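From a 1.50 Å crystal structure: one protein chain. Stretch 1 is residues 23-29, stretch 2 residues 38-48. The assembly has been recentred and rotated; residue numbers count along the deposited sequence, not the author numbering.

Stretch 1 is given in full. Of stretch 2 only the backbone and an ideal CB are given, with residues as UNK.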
# COMPACT_ATOMS: atom_id res chain seq x y z
N PRO B 23 -34.85 3.26 -31.39
CA PRO B 23 -35.54 3.78 -32.57
C PRO B 23 -35.27 5.26 -32.87
O PRO B 23 -35.50 5.69 -34.01
CB PRO B 23 -37.02 3.56 -32.24
CG PRO B 23 -37.08 3.56 -30.76
CD PRO B 23 -35.80 2.91 -30.32
N THR B 24 -34.83 6.04 -31.88
CA THR B 24 -34.47 7.45 -32.13
C THR B 24 -33.07 7.82 -31.68
O THR B 24 -32.53 7.26 -30.72
CB THR B 24 -35.49 8.50 -31.58
OG1 THR B 24 -35.30 8.68 -30.18
CG2 THR B 24 -36.93 8.11 -31.88
N SER B 25 -32.50 8.78 -32.40
CA SER B 25 -31.16 9.25 -32.17
C SER B 25 -31.16 10.74 -31.85
O SER B 25 -32.18 11.43 -31.98
CB SER B 25 -30.29 8.94 -33.39
OG SER B 25 -30.14 7.54 -33.52
N ALA B 26 -30.00 11.21 -31.39
CA ALA B 26 -29.85 12.57 -30.91
C ALA B 26 -28.65 13.23 -31.60
O ALA B 26 -27.49 12.87 -31.37
CB ALA B 26 -29.68 12.57 -29.40
N PHE B 27 -28.95 14.21 -32.46
CA PHE B 27 -27.92 14.86 -33.25
C PHE B 27 -27.86 16.34 -32.96
O PHE B 27 -28.84 16.95 -32.52
CB PHE B 27 -28.15 14.63 -34.75
CG PHE B 27 -28.13 13.18 -35.15
CD1 PHE B 27 -26.95 12.44 -35.06
CD2 PHE B 27 -29.29 12.54 -35.60
CE1 PHE B 27 -26.92 11.10 -35.43
CE2 PHE B 27 -29.27 11.20 -35.96
CZ PHE B 27 -28.08 10.48 -35.86
N VAL B 28 -26.68 16.91 -33.18
CA VAL B 28 -26.49 18.36 -33.12
C VAL B 28 -26.02 18.80 -34.50
O VAL B 28 -25.06 18.26 -35.05
CB VAL B 28 -25.47 18.76 -32.02
CG1 VAL B 28 -25.18 20.25 -32.08
CG2 VAL B 28 -26.01 18.40 -30.64
N ARG B 29 -26.73 19.78 -35.08
CA ARG B 29 -26.31 20.37 -36.33
C ARG B 29 -25.84 21.79 -36.06
O ARG B 29 -26.60 22.61 -35.53
CB ARG B 29 -27.43 20.36 -37.37
CG ARG B 29 -27.04 21.09 -38.66
CD ARG B 29 -28.04 20.89 -39.79
NE ARG B 29 -29.38 21.31 -39.43
CZ ARG B 29 -30.48 20.89 -40.07
NH1 ARG B 29 -30.37 20.03 -41.07
NH2 ARG B 29 -31.67 21.31 -39.68
N UNK B 38 -21.78 21.34 -39.68
CA UNK B 38 -21.11 20.22 -39.00
C UNK B 38 -22.11 19.39 -38.21
O UNK B 38 -23.07 19.92 -37.63
CB UNK B 38 -20.01 20.73 -38.07
N UNK B 39 -21.87 18.08 -38.18
CA UNK B 39 -22.75 17.14 -37.50
C UNK B 39 -22.12 16.51 -36.30
O UNK B 39 -20.99 16.02 -36.36
CB UNK B 39 -23.20 16.04 -38.47
N UNK B 40 -22.86 16.47 -35.19
CA UNK B 40 -22.42 15.78 -33.97
C UNK B 40 -23.53 14.87 -33.47
O UNK B 40 -24.67 14.91 -33.95
CB UNK B 40 -22.02 16.78 -32.88
N UNK B 41 -23.19 14.01 -32.51
CA UNK B 41 -24.15 13.05 -31.98
C UNK B 41 -23.95 12.89 -30.48
O UNK B 41 -22.81 12.86 -30.01
CB UNK B 41 -24.01 11.70 -32.69
N UNK B 42 -25.07 12.81 -29.74
CA UNK B 42 -25.06 12.50 -28.31
C UNK B 42 -25.61 11.09 -28.12
O UNK B 42 -26.55 10.69 -28.81
CB UNK B 42 -25.88 13.52 -27.51
N UNK B 43 -25.06 10.34 -27.16
CA UNK B 43 -25.55 8.98 -26.89
C UNK B 43 -27.05 9.04 -26.62
O UNK B 43 -27.49 9.78 -25.74
CB UNK B 43 -24.81 8.35 -25.71
N UNK B 44 -27.85 8.26 -27.39
CA UNK B 44 -29.32 8.43 -27.33
C UNK B 44 -29.95 7.62 -26.19
O UNK B 44 -30.88 6.80 -26.41
CB UNK B 44 -29.95 8.01 -28.66
N UNK B 45 -29.47 7.87 -24.97
CA UNK B 45 -29.97 7.18 -23.78
C UNK B 45 -31.34 7.72 -23.48
O UNK B 45 -31.52 8.94 -23.28
CB UNK B 45 -29.04 7.36 -22.58
N UNK B 46 -32.33 6.83 -23.46
CA UNK B 46 -33.75 7.21 -23.37
C UNK B 46 -34.05 8.31 -24.40
O UNK B 46 -34.76 9.29 -24.13
CB UNK B 46 -34.10 7.69 -21.96
N UNK B 47 -33.45 8.14 -25.57
CA UNK B 47 -33.65 9.05 -26.69
C UNK B 47 -32.67 10.22 -26.75
O UNK B 47 -32.64 10.98 -27.74
CB UNK B 47 -35.08 9.60 -26.64
N UNK B 48 -31.87 10.39 -25.71
CA UNK B 48 -30.95 11.53 -25.69
C UNK B 48 -31.64 12.88 -25.51
O UNK B 48 -31.02 13.93 -25.75
CB UNK B 48 -30.14 11.55 -26.99

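The two strands run antiparallel, their N-to-C directions 147° apart, so from 39 on, while the pairing lasts, successive positions of stretch 2 alternate between faces. Position 38 points sideways, and its ideal CB has nothing of stretch 1 within 5.5 Å; the visible atoms permit almost any residue. It is Gly38, whose O receives a CA-H...O contact from Arg29 CA at 3.5 Å.

Position 39 pairs with Arg29, CB on the face shared by Phe27 and Arg29. The aliphatic part of Arg29 and the CB of Phe27 offer a surface for a long apolar or aromatic side chain; Leu, Met, Phe, Tyr or Trp would suit. Trp39 is deposited. Its chi1 of -77° (m) lays the indole beside stretch 1, with Arg29 CB over one face, 4.0 Å from the centroid of the six-membered ring and 18° off the normal, a CH-pi contact. Phe27 CB meets the ring edge, 4.0 Å from Trp39 CZ3.

Position 40 pairs with Val28, on the face of Ala26 and Val28. Its ideal CB lies 4.0 Å from Val28 O without clashing, so small or beta-branched residues would be possible. Gly40 acts through its backbone: Gly40 N donates to Val28 O (2.8 Å), and Val28 N donates to Gly40 O (2.9 Å).

Position 41 returns to the Phe27 face, its ideal CB 3.8 Å from Phe27 CD1. The ring favours an apolar side chain, while the Ser25 hydroxyl could suit a longer polar one. Glu41, extended (t, t), places CD 3.4 Å from Phe27 CE1; one water links Glu41 OE2 (2.6 Å) to Ser25 OG (2.7 Å).

The ideal CB at 42 lies 4.2 Å from Ala26 O, on the face of Ala26 and Val28; an apolar residue would suit, and stretch 1 alone does not force a small one. Ala42 brings CB to 4.3 Å from Ala26 CB, and Ala42 N donates to Ala26 O (2.9 Å).

Position 43 points away and is unconstrained by stretch 1; it is Ser43. At 44, CB points toward stretch 1, 3.4 Å from Thr24 O in ideal form, and phi of -85° admits proline among other compact residues. Pro44 packs CB 4.0 Å from Ser25 CA.

Position 45 points away at -73/122°, its ideal CB with nothing of stretch 1 within 5.5 Å, leaving the choice open: Met45, as selenomethionine. Position 46 also points away, but its positive phi (48/40°) favours Gly, Asn or Asp; Leu46 is a less usual occupant.

At 47, phi/psi of 90/-9° would jam a CB against the preceding carbonyl, calling for glycine. Gly47 O accepts from a water (2.7 Å) that also donates to Ser25 O (2.7 Å). At 48, positive phi favours glycine, and an ideal CB would clash with Ala26 CB at 2.7 Å. Gly48 fits, its CA 4.1 Å from Ala26 CB.

Stretch 2, residues 38-48: GWGEASPMLGG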
# COMPACT_ATOMS: atom_id res chain seq x y z
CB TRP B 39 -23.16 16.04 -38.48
CG TRP B 39 -24.21 16.51 -39.44
CD1 TRP B 39 -24.04 16.94 -40.75
CD2 TRP B 39 -25.64 16.65 -39.15
NE1 TRP B 39 -25.25 17.30 -41.28
CE2 TRP B 39 -26.25 17.15 -40.38
CE3 TRP B 39 -26.44 16.40 -38.04
CZ2 TRP B 39 -27.62 17.39 -40.47
CZ3 TRP B 39 -27.81 16.65 -38.14
CH2 TRP B 39 -28.38 17.13 -39.33
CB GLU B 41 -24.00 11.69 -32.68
CG GLU B 41 -25.01 10.67 -32.17
CD GLU B 41 -25.15 9.44 -33.05
OE1 GLU B 41 -24.36 9.23 -34.01
OE2 GLU B 41 -26.08 8.67 -32.77
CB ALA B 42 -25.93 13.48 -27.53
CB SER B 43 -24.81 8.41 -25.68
OG SER B 43 -25.10 7.03 -25.51
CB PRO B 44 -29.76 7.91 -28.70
CG PRO B 44 -28.76 6.84 -29.02
CD PRO B 44 -27.44 7.33 -28.46
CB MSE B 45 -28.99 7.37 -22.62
CG MSE B 45 -27.59 6.86 -22.97
SE MSE B 45 -27.53 4.93 -23.36
CE MSE B 45 -27.76 4.90 -25.30
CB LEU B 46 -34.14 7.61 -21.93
CG LEU B 46 -33.96 6.52 -20.87
CD1 LEU B 46 -34.44 7.07 -19.54
CD2 LEU B 46 -34.70 5.24 -21.22
O HOH W 1 -34.00 11.16 -30.01
O HOH W 2 -33.37 5.56 -28.39
O HOH W 3 -27.58 6.92 -34.03
O HOH W 4 -27.90 9.53 -30.96
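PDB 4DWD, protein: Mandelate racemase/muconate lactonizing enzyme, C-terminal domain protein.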